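Local coordinates for periplasmic oligopeptide-binding protein (PDB 3ZS6) that probably binds oligopeptides in the periplasm and delivers them to an ABC transporter for uptake, at residues A[12-20]-A[183-192]; A[31-39]-A[175-183]. All blocks are in the same frame, centred on the assembly; numbering follows the deposited sequence.

Contact 1 (A[12-20]-A[183-192])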
loop_
_atom_site.group_PDB
_atom_site.type_symbol
_atom_site.label_atom_id
_atom_site.label_comp_id
_atom_site.label_asym_id
_atom_site.label_seq_id
_atom_site.Cartn_x
_atom_site.Cartn_y
_atom_site.Cartn_z
ATOM N N PRO A 12 -10.172 2.148 -7.553
ATOM C CA PRO A 12 -10.444 0.777 -8.021
ATOM C C PRO A 12 -11.510 0.024 -7.219
ATOM O O PRO A 12 -11.952 -1.038 -7.654
ATOM C CB PRO A 12 -9.082 0.082 -7.879
ATOM C CG PRO A 12 -8.406 0.835 -6.744
ATOM C CD PRO A 12 -8.838 2.275 -6.934
ATOM N N ALA A 13 -11.926 0.562 -6.077
ATOM C CA ALA A 13 -12.906 -0.120 -5.233
ATOM C C ALA A 13 -13.436 0.818 -4.147
ATOM O O ALA A 13 -12.876 1.896 -3.930
ATOM C CB ALA A 13 -12.282 -1.360 -4.598
ATOM N N GLU A 14 -14.518 0.414 -3.481
ATOM C CA GLU A 14 -15.034 1.151 -2.325
ATOM C C GLU A 14 -13.991 1.145 -1.214
ATOM O O GLU A 14 -13.420 0.093 -0.897
ATOM C CB GLU A 14 -16.334 0.521 -1.821
ATOM C CG GLU A 14 -16.838 1.064 -0.470
ATOM C CD GLU A 14 -17.301 2.517 -0.543
ATOM O OE1 GLU A 14 -17.448 3.059 -1.664
ATOM O OE2 GLU A 14 -17.510 3.119 0.530
ATOM N N VAL A 15 -13.742 2.315 -0.629
ATOM C CA VAL A 15 -12.735 2.462 0.429
ATOM C C VAL A 15 -13.144 1.669 1.669
ATOM O O VAL A 15 -14.330 1.618 2.004
ATOM C CB VAL A 15 -12.534 3.958 0.804
ATOM C CG1 VAL A 15 -13.759 4.509 1.574
ATOM C CG2 VAL A 15 -11.248 4.149 1.600
ATOM N N GLU A 16 -12.172 1.062 2.353
ATOM C CA GLU A 16 -12.474 0.190 3.491
ATOM C C GLU A 16 -12.875 0.988 4.737
ATOM O O GLU A 16 -13.647 0.515 5.566
ATOM C CB GLU A 16 -11.298 -0.751 3.812
ATOM C CG GLU A 16 -10.028 -0.051 4.326
ATOM C CD GLU A 16 -9.171 0.539 3.212
ATOM O OE1 GLU A 16 -9.584 0.468 2.033
ATOM O OE2 GLU A 16 -8.073 1.062 3.514
ATOM N N SER A 17 -12.349 2.199 4.861
ATOM C CA SER A 17 -12.603 3.009 6.043
ATOM C C SER A 17 -12.055 4.402 5.798
ATOM O O SER A 17 -11.189 4.583 4.945
ATOM C CB SER A 17 -11.913 2.381 7.261
ATOM O OG SER A 17 -12.018 3.183 8.425
ATOM N N LEU A 18 -12.571 5.385 6.530
ATOM C CA LEU A 18 -11.993 6.721 6.519
ATOM C C LEU A 18 -11.462 7.080 7.902
ATOM O O LEU A 18 -11.090 8.227 8.156
ATOM C CB LEU A 18 -13.010 7.757 6.047
ATOM C CG LEU A 18 -13.406 7.666 4.567
ATOM C CD1 LEU A 18 -14.409 8.753 4.213
ATOM C CD2 LEU A 18 -12.179 7.762 3.671
ATOM N N ASP A 19 -11.436 6.087 8.791
ATOM C CA ASP A 19 -10.802 6.215 10.101
ATOM C C ASP A 19 -9.318 5.885 9.937
ATOM O O ASP A 19 -8.967 4.763 9.560
ATOM C CB ASP A 19 -11.464 5.234 11.088
ATOM C CG ASP A 19 -10.952 5.380 12.517
ATOM O OD1 ASP A 19 -9.803 5.852 12.717
ATOM O OD2 ASP A 19 -11.707 5.015 13.448
ATOM N N PRO A 20 -8.437 6.863 10.203
ATOM C CA PRO A 20 -6.998 6.634 10.026
ATOM C C PRO A 20 -6.517 5.330 10.655
ATOM O O PRO A 20 -5.610 4.702 10.113
ATOM C CB PRO A 20 -6.366 7.838 10.731
ATOM C CG PRO A 20 -7.367 8.931 10.500
ATOM C CD PRO A 20 -8.726 8.255 10.586
ATOM N N LEU A 183 -15.242 16.303 4.291
ATOM C CA LEU A 183 -16.130 15.344 3.656
ATOM C C LEU A 183 -17.548 15.886 3.557
ATOM O O LEU A 183 -18.146 16.254 4.567
ATOM C CB LEU A 183 -16.128 14.040 4.458
ATOM C CG LEU A 183 -16.917 12.866 3.879
ATOM C CD1 LEU A 183 -16.279 12.409 2.578
ATOM C CD2 LEU A 183 -16.976 11.727 4.891
ATOM N N VAL A 184 -18.096 15.911 2.344
ATOM C CA VAL A 184 -19.469 16.380 2.137
ATOM C C VAL A 184 -20.460 15.232 1.939
ATOM O O VAL A 184 -21.587 15.276 2.444
ATOM C CB VAL A 184 -19.574 17.325 0.918
ATOM C CG1 VAL A 184 -20.994 17.852 0.780
ATOM C CG2 VAL A 184 -18.587 18.471 1.042
ATOM N N ASP A 185 -20.052 14.210 1.194
ATOM C CA ASP A 185 -20.951 13.094 0.902
ATOM C C ASP A 185 -20.168 11.789 0.806
ATOM O O ASP A 185 -19.050 11.755 0.280
ATOM C CB ASP A 185 -21.722 13.358 -0.399
ATOM C CG ASP A 185 -22.869 12.375 -0.620
ATOM O OD1 ASP A 185 -23.480 11.920 0.376
ATOM O OD2 ASP A 185 -23.161 12.061 -1.797
ATOM N N TRP A 186 -20.758 10.722 1.333
ATOM C CA TRP A 186 -20.173 9.397 1.241
ATOM C C TRP A 186 -21.283 8.387 0.980
ATOM O O TRP A 186 -21.992 7.988 1.905
ATOM C CB TRP A 186 -19.434 9.041 2.534
ATOM C CG TRP A 186 -18.737 7.703 2.499
ATOM C CD1 TRP A 186 -18.691 6.823 1.451
ATOM C CD2 TRP A 186 -17.992 7.091 3.567
ATOM N NE1 TRP A 186 -17.959 5.707 1.798
ATOM C CE2 TRP A 186 -17.514 5.850 3.088
ATOM C CE3 TRP A 186 -17.676 7.476 4.877
ATOM C CZ2 TRP A 186 -16.743 4.990 3.876
ATOM C CZ3 TRP A 186 -16.899 6.623 5.655
ATOM C CH2 TRP A 186 -16.442 5.393 5.148
ATOM N N GLN A 187 -21.447 7.995 -0.280
ATOM C CA GLN A 187 -22.382 6.928 -0.622
ATOM C C GLN A 187 -21.587 5.710 -1.068
ATOM O O GLN A 187 -21.002 5.712 -2.153
ATOM C CB GLN A 187 -23.345 7.374 -1.727
ATOM C CG GLN A 187 -24.160 8.617 -1.377
ATOM C CD GLN A 187 -25.117 9.018 -2.490
ATOM O OE1 GLN A 187 -25.780 8.172 -3.094
ATOM N NE2 GLN A 187 -25.178 10.312 -2.777
ATOM N N PRO A 188 -21.555 4.666 -0.229
ATOM C CA PRO A 188 -20.691 3.505 -0.488
ATOM C C PRO A 188 -20.950 2.889 -1.856
ATOM O O PRO A 188 -22.102 2.707 -2.235
ATOM C CB PRO A 188 -21.075 2.532 0.631
ATOM C CG PRO A 188 -21.512 3.425 1.750
ATOM C CD PRO A 188 -22.254 4.554 1.062
ATOM N N ASN A 189 -19.882 2.586 -2.588
ATOM C CA ASN A 189 -19.998 2.002 -3.924
ATOM C C ASN A 189 -20.624 2.943 -4.939
ATOM O O ASN A 189 -20.994 2.536 -6.039
ATOM C CB ASN A 189 -20.788 0.702 -3.879
ATOM C CG ASN A 189 -20.031 -0.398 -3.195
ATOM O OD1 ASN A 189 -20.459 -0.915 -2.163
ATOM N ND2 ASN A 189 -18.884 -0.760 -3.757
ATOM N N ASN A 190 -20.778 4.198 -4.553
ATOM C CA ASN A 190 -21.366 5.184 -5.438
ATOM C C ASN A 190 -20.430 6.366 -5.605
ATOM O O ASN A 190 -19.844 6.553 -6.664
ATOM C CB ASN A 190 -22.726 5.637 -4.909
ATOM C CG ASN A 190 -23.448 6.557 -5.868
ATOM O OD1 ASN A 190 -22.838 7.159 -6.746
ATOM N ND2 ASN A 190 -24.759 6.666 -5.709
ATOM N N ARG A 191 -20.282 7.155 -4.549
ATOM C CA ARG A 191 -19.385 8.296 -4.606
ATOM C C ARG A 191 -19.000 8.826 -3.238
ATOM O O ARG A 191 -19.717 8.636 -2.246
ATOM C CB ARG A 191 -20.032 9.424 -5.409
ATOM C CG ARG A 191 -21.424 9.764 -4.920
ATOM C CD ARG A 191 -21.565 11.231 -4.578
ATOM N NE ARG A 191 -22.137 12.011 -5.667
ATOM C CZ ARG A 191 -22.998 13.011 -5.492
ATOM N NH1 ARG A 191 -23.393 13.346 -4.269
ATOM N NH2 ARG A 191 -23.471 13.678 -6.538
ATOM N N ILE A 192 -17.847 9.488 -3.205
ATOM C CA ILE A 192 -17.436 10.303 -2.077
ATOM C C ILE A 192 -17.157 11.709 -2.601
ATOM O O ILE A 192 -16.476 11.873 -3.612
ATOM C CB ILE A 192 -16.189 9.734 -1.390
ATOM C CG1 ILE A 192 -16.589 8.666 -0.373
ATOM C CG2 ILE A 192 -15.380 10.856 -0.712
ATOM C CD1 ILE A 192 -15.411 7.902 0.216
HETATM O O HOH W 1 -17.940 5.734 -2.130
#

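Contact 2 (A[31-39]-A[175-183])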
loop_
_atom_site.group_PDB
_atom_site.type_symbol
_atom_site.label_atom_id
_atom_site.label_comp_id
_atom_site.label_asym_id
_atom_site.label_seq_id
_atom_site.Cartn_x
_atom_site.Cartn_y
_atom_site.Cartn_z
ATOM N N ILE A 31 -7.651 8.851 -0.513
ATOM C CA ILE A 31 -8.799 9.592 0.010
ATOM C C ILE A 31 -8.533 10.208 1.397
ATOM O O ILE A 31 -8.773 11.391 1.605
ATOM C CB ILE A 31 -10.057 8.721 0.053
ATOM C CG1 ILE A 31 -10.452 8.317 -1.369
ATOM C CG2 ILE A 31 -11.216 9.473 0.722
ATOM C CD1 ILE A 31 -11.627 7.353 -1.436
ATOM N N GLY A 32 -8.024 9.411 2.334
ATOM C CA GLY A 32 -7.801 9.881 3.694
ATOM C C GLY A 32 -6.818 11.038 3.831
ATOM O O GLY A 32 -6.943 11.875 4.745
ATOM N N LEU A 33 -5.834 11.097 2.935
ATOM C CA LEU A 33 -4.814 12.145 3.018
ATOM C C LEU A 33 -5.279 13.471 2.411
ATOM O O LEU A 33 -4.661 14.511 2.628
ATOM C CB LEU A 33 -3.491 11.684 2.405
ATOM C CG LEU A 33 -2.734 10.612 3.201
ATOM C CD1 LEU A 33 -1.571 10.063 2.389
ATOM C CD2 LEU A 33 -2.233 11.143 4.561
ATOM N N ASP A 34 -6.367 13.436 1.648
ATOM C CA ASP A 34 -7.062 14.666 1.274
ATOM C C ASP A 34 -7.849 15.203 2.490
ATOM O O ASP A 34 -8.023 16.410 2.634
ATOM C CB ASP A 34 -8.034 14.421 0.109
ATOM C CG ASP A 34 -7.343 14.352 -1.250
ATOM O OD1 ASP A 34 -6.117 14.607 -1.358
ATOM O OD2 ASP A 34 -8.054 14.056 -2.230
ATOM N N LEU A 35 -8.318 14.304 3.361
ATOM C CA LEU A 35 -9.139 14.696 4.526
ATOM C C LEU A 35 -8.346 14.987 5.811
ATOM O O LEU A 35 -8.790 15.778 6.654
ATOM C CB LEU A 35 -10.195 13.627 4.825
ATOM C CG LEU A 35 -11.260 13.385 3.749
ATOM C CD1 LEU A 35 -12.054 12.122 4.063
ATOM C CD2 LEU A 35 -12.194 14.604 3.607
ATOM N N PHE A 36 -7.187 14.343 5.955
ATOM C CA PHE A 36 -6.358 14.472 7.156
ATOM C C PHE A 36 -4.921 14.819 6.785
ATOM O O PHE A 36 -4.431 14.430 5.727
ATOM C CB PHE A 36 -6.334 13.169 7.964
ATOM C CG PHE A 36 -7.670 12.756 8.521
ATOM C CD1 PHE A 36 -8.557 12.007 7.756
ATOM C CD2 PHE A 36 -8.026 13.092 9.821
ATOM C CE1 PHE A 36 -9.785 11.602 8.272
ATOM C CE2 PHE A 36 -9.253 12.701 10.349
ATOM C CZ PHE A 36 -10.135 11.954 9.575
ATOM N N GLU A 37 -4.246 15.536 7.674
ATOM C CA GLU A 37 -2.854 15.911 7.457
ATOM C C GLU A 37 -2.005 15.477 8.633
ATOM O O GLU A 37 -2.310 15.810 9.777
ATOM C CB GLU A 37 -2.733 17.429 7.298
ATOM C CG GLU A 37 -1.297 17.911 7.062
ATOM C CD GLU A 37 -1.211 19.421 6.981
ATOM O OE1 GLU A 37 -1.638 20.096 7.946
ATOM O OE2 GLU A 37 -0.736 19.929 5.945
ATOM N N GLY A 38 -0.937 14.737 8.350
ATOM C CA GLY A 38 -0.038 14.267 9.388
ATOM C C GLY A 38 1.069 15.268 9.668
ATOM O O GLY A 38 1.010 16.413 9.207
ATOM N N LEU A 39 2.084 14.837 10.416
ATOM C CA LEU A 39 3.250 15.681 10.694
ATOM C C LEU A 39 3.878 16.192 9.395
ATOM O O LEU A 39 4.259 17.367 9.286
ATOM C CB LEU A 39 4.284 14.907 11.521
ATOM C CG LEU A 39 3.822 14.494 12.930
ATOM C CD1 LEU A 39 4.801 13.521 13.624
ATOM C CD2 LEU A 39 3.572 15.725 13.806
ATOM N N ILE A 175 -18.036 13.753 11.189
ATOM C CA ILE A 175 -16.585 13.705 11.059
ATOM C C ILE A 175 -15.889 15.031 11.344
ATOM O O ILE A 175 -16.366 16.106 10.971
ATOM C CB ILE A 175 -16.151 13.189 9.661
ATOM C CG1 ILE A 175 -14.660 12.840 9.651
ATOM C CG2 ILE A 175 -16.470 14.219 8.588
ATOM C CD1 ILE A 175 -14.167 12.291 8.305
ATOM N N VAL A 176 -14.752 14.936 12.022
ATOM C CA VAL A 176 -13.884 16.079 12.264
ATOM C C VAL A 176 -12.508 15.683 11.765
ATOM O O VAL A 176 -11.979 14.648 12.163
ATOM C CB VAL A 176 -13.809 16.416 13.756
ATOM C CG1 VAL A 176 -12.805 17.538 14.003
ATOM C CG2 VAL A 176 -15.196 16.794 14.288
ATOM N N SER A 177 -11.945 16.485 10.870
ATOM C CA SER A 177 -10.669 16.149 10.247
ATOM C C SER A 177 -9.876 17.425 9.986
ATOM O O SER A 177 -10.421 18.521 10.078
ATOM C CB SER A 177 -10.888 15.363 8.946
ATOM O OG SER A 177 -11.443 16.183 7.931
ATOM N N ASN A 178 -8.594 17.293 9.670
ATOM C CA ASN A 178 -7.728 18.471 9.644
ATOM C C ASN A 178 -7.002 18.729 8.326
ATOM O O ASN A 178 -6.125 19.600 8.262
ATOM C CB ASN A 178 -6.698 18.385 10.768
ATOM C CG ASN A 178 -5.623 17.368 10.476
ATOM O OD1 ASN A 178 -5.909 16.268 9.999
ATOM N ND2 ASN A 178 -4.370 17.737 10.736
ATOM N N GLY A 179 -7.353 17.977 7.285
ATOM C CA GLY A 179 -6.697 18.126 5.994
ATOM C C GLY A 179 -7.229 19.293 5.180
ATOM O O GLY A 179 -8.030 20.081 5.677
ATOM N N PRO A 180 -6.804 19.397 3.909
ATOM C CA PRO A 180 -7.216 20.513 3.048
ATOM C C PRO A 180 -8.682 20.423 2.606
ATOM O O PRO A 180 -9.219 21.421 2.123
ATOM C CB PRO A 180 -6.281 20.391 1.841
ATOM C CG PRO A 180 -5.873 18.934 1.825
ATOM C CD PRO A 180 -5.820 18.513 3.257
ATOM N N TYR A 181 -9.306 19.255 2.775
ATOM C CA TYR A 181 -10.698 19.040 2.373
ATOM C C TYR A 181 -11.555 18.493 3.514
ATOM O O TYR A 181 -11.051 17.831 4.419
ATOM C CB TYR A 181 -10.777 18.105 1.145
ATOM C CG TYR A 181 -10.056 18.686 -0.042
ATOM C CD1 TYR A 181 -10.713 19.538 -0.930
ATOM C CD2 TYR A 181 -8.698 18.433 -0.250
ATOM C CE1 TYR A 181 -10.044 20.104 -2.003
ATOM C CE2 TYR A 181 -8.024 18.987 -1.323
ATOM C CZ TYR A 181 -8.701 19.826 -2.193
ATOM O OH TYR A 181 -8.031 20.381 -3.256
ATOM N N THR A 182 -12.848 18.796 3.476
ATOM C CA THR A 182 -13.792 18.231 4.424
ATOM C C THR A 182 -14.805 17.388 3.662
ATOM O O THR A 182 -15.197 17.731 2.542
ATOM C CB THR A 182 -14.560 19.316 5.214
ATOM O OG1 THR A 182 -15.390 20.063 4.319
ATOM C CG2 THR A 182 -13.596 20.260 5.921
ATOM N N LEU A 183 -15.242 16.303 4.291
ATOM C CA LEU A 183 -16.130 15.344 3.656
ATOM C C LEU A 183 -17.548 15.886 3.557
ATOM O O LEU A 183 -18.146 16.254 4.567
ATOM C CB LEU A 183 -16.128 14.040 4.458
ATOM C CG LEU A 183 -16.917 12.866 3.879
ATOM C CD1 LEU A 183 -16.279 12.409 2.578
ATOM C CD2 LEU A 183 -16.976 11.727 4.891
HETATM O O HOH W 2 -3.816 20.629 9.396
#

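Contact 1 (A[12-20]-A[183-192])
Glu14 meets the turn at Asn189 with the two backbones at their nearest, CA to CA 5.3 Å, whereas Leu18 and Leu183, the other matched pair, stand 10.0 Å apart by the same measure. Near the turn the backbones therefore almost meet, and farther along side chains bridge the gap. Residues 12-20 have no regular structure; residues 183-192 form a beta hairpin whose second strand opens with a classic beta bulge, Asn190 and Arg191 both facing Gln187.

The Glu14 carboxylate grips the hairpin end with both oxygens. Glu14 OE1 accepts the backbone N of Asn189 at 2.6 Å in an almost straight bond (178°), the donor standing above the carboxylate plane. Glu14 OE2 offers its syn lone pair to Trp186 NE1 at 2.9 Å; the acceptor lies close to the indole plane, at the ring's NE1 edge, and the carboxylate and indole planes are only 23° apart. The bend at chi2 (68°) helps fold the carboxylate round so that both donors are served. A water bridges OE1 to the carbonyl O of Gln187.

The Trp186 indole is also packed from Leu18: Leu18 CD1 sits over one face, 3.8 Å from the centroid of the Trp186 six-membered ring, a CH-pi contact. Edge bond and face contact together should fix the rotation of the ring. Val15 CG1 approaches obliquely, 3.8 Å from Trp186 CZ2, and also touches Ile192 CD1.

The loop thus packs against the hairpin of strands 181-187 and 191-196, the former an outermost strand of a four-stranded mixed sheet. Helix 26-35 also receives this loop, Val15 on Thr27 and Leu18 on Ile31, while Glu14 also touches Lys388 of helix 387-395.

Contact 2 (A[31-39]-A[175-183])
Phe36 turns one ring face to Ser177, whose CB lies 3.6 Å from the ring centroid and 19° off the normal, a CH-pi contact offset toward the rim. The Asn178 and Phe36 side chains cross at about a right angle, their amide and ring planes 54° apart, and the amide is held by the next residue: Glu37 N donates to Asn178 OD1 from above the carbonyl plane (3.0 Å), and Asn178 ND2 donates to Glu37 O on an in-plane lone pair (3.0 Å). With CG between the backbone N and carbonyl carbon (chi1 74°), the amide lies alongside this backbone.

Leu35 O, at the helix end, accepts both Ser177 OG (3.0 Å) and Gly179 N (2.7 Å), which reach it from opposite faces of its plane. One residue earlier, Asp34 O takes Tyr181 N at 3.1 Å and lies at the edge of the tyrosine ring. Gly179 suits this close approach, since a CB there would clash with Leu35 C. Leu35 CD2 reaches strand 181-183, 3.5 Å from Tyr181 O.

Chemically, the carbonyls of Asp34 and Leu35, in the last turn of helix 26-35, accept hydrogen bonds from the 175-183 segment, and the buried Asn178 amide uses both its polar atoms on Glu37, a pairing that should fix its flip.

In the fold
The centres of contacts 1 and 2 lie 13 Å apart, on the same side of the chain's centre. Along the chain the order is 12-20, 31-39, 175-183, 183-192, so contact 2 falls within the span that contact 1 brings together. Both use strand 181-187, Leu183 belonging to each, and so reach the same four-stranded mixed sheet. Between them, Leu18 CD2 packs on Ile31 CG2 at 3.5 Å, and Leu18 O lies 3.6 Å from Phe36 CE1. One continuous body of packing thus ties the N-terminal loop and helix 26-35 to the chain that re-enters this sheet more than 130 residues later.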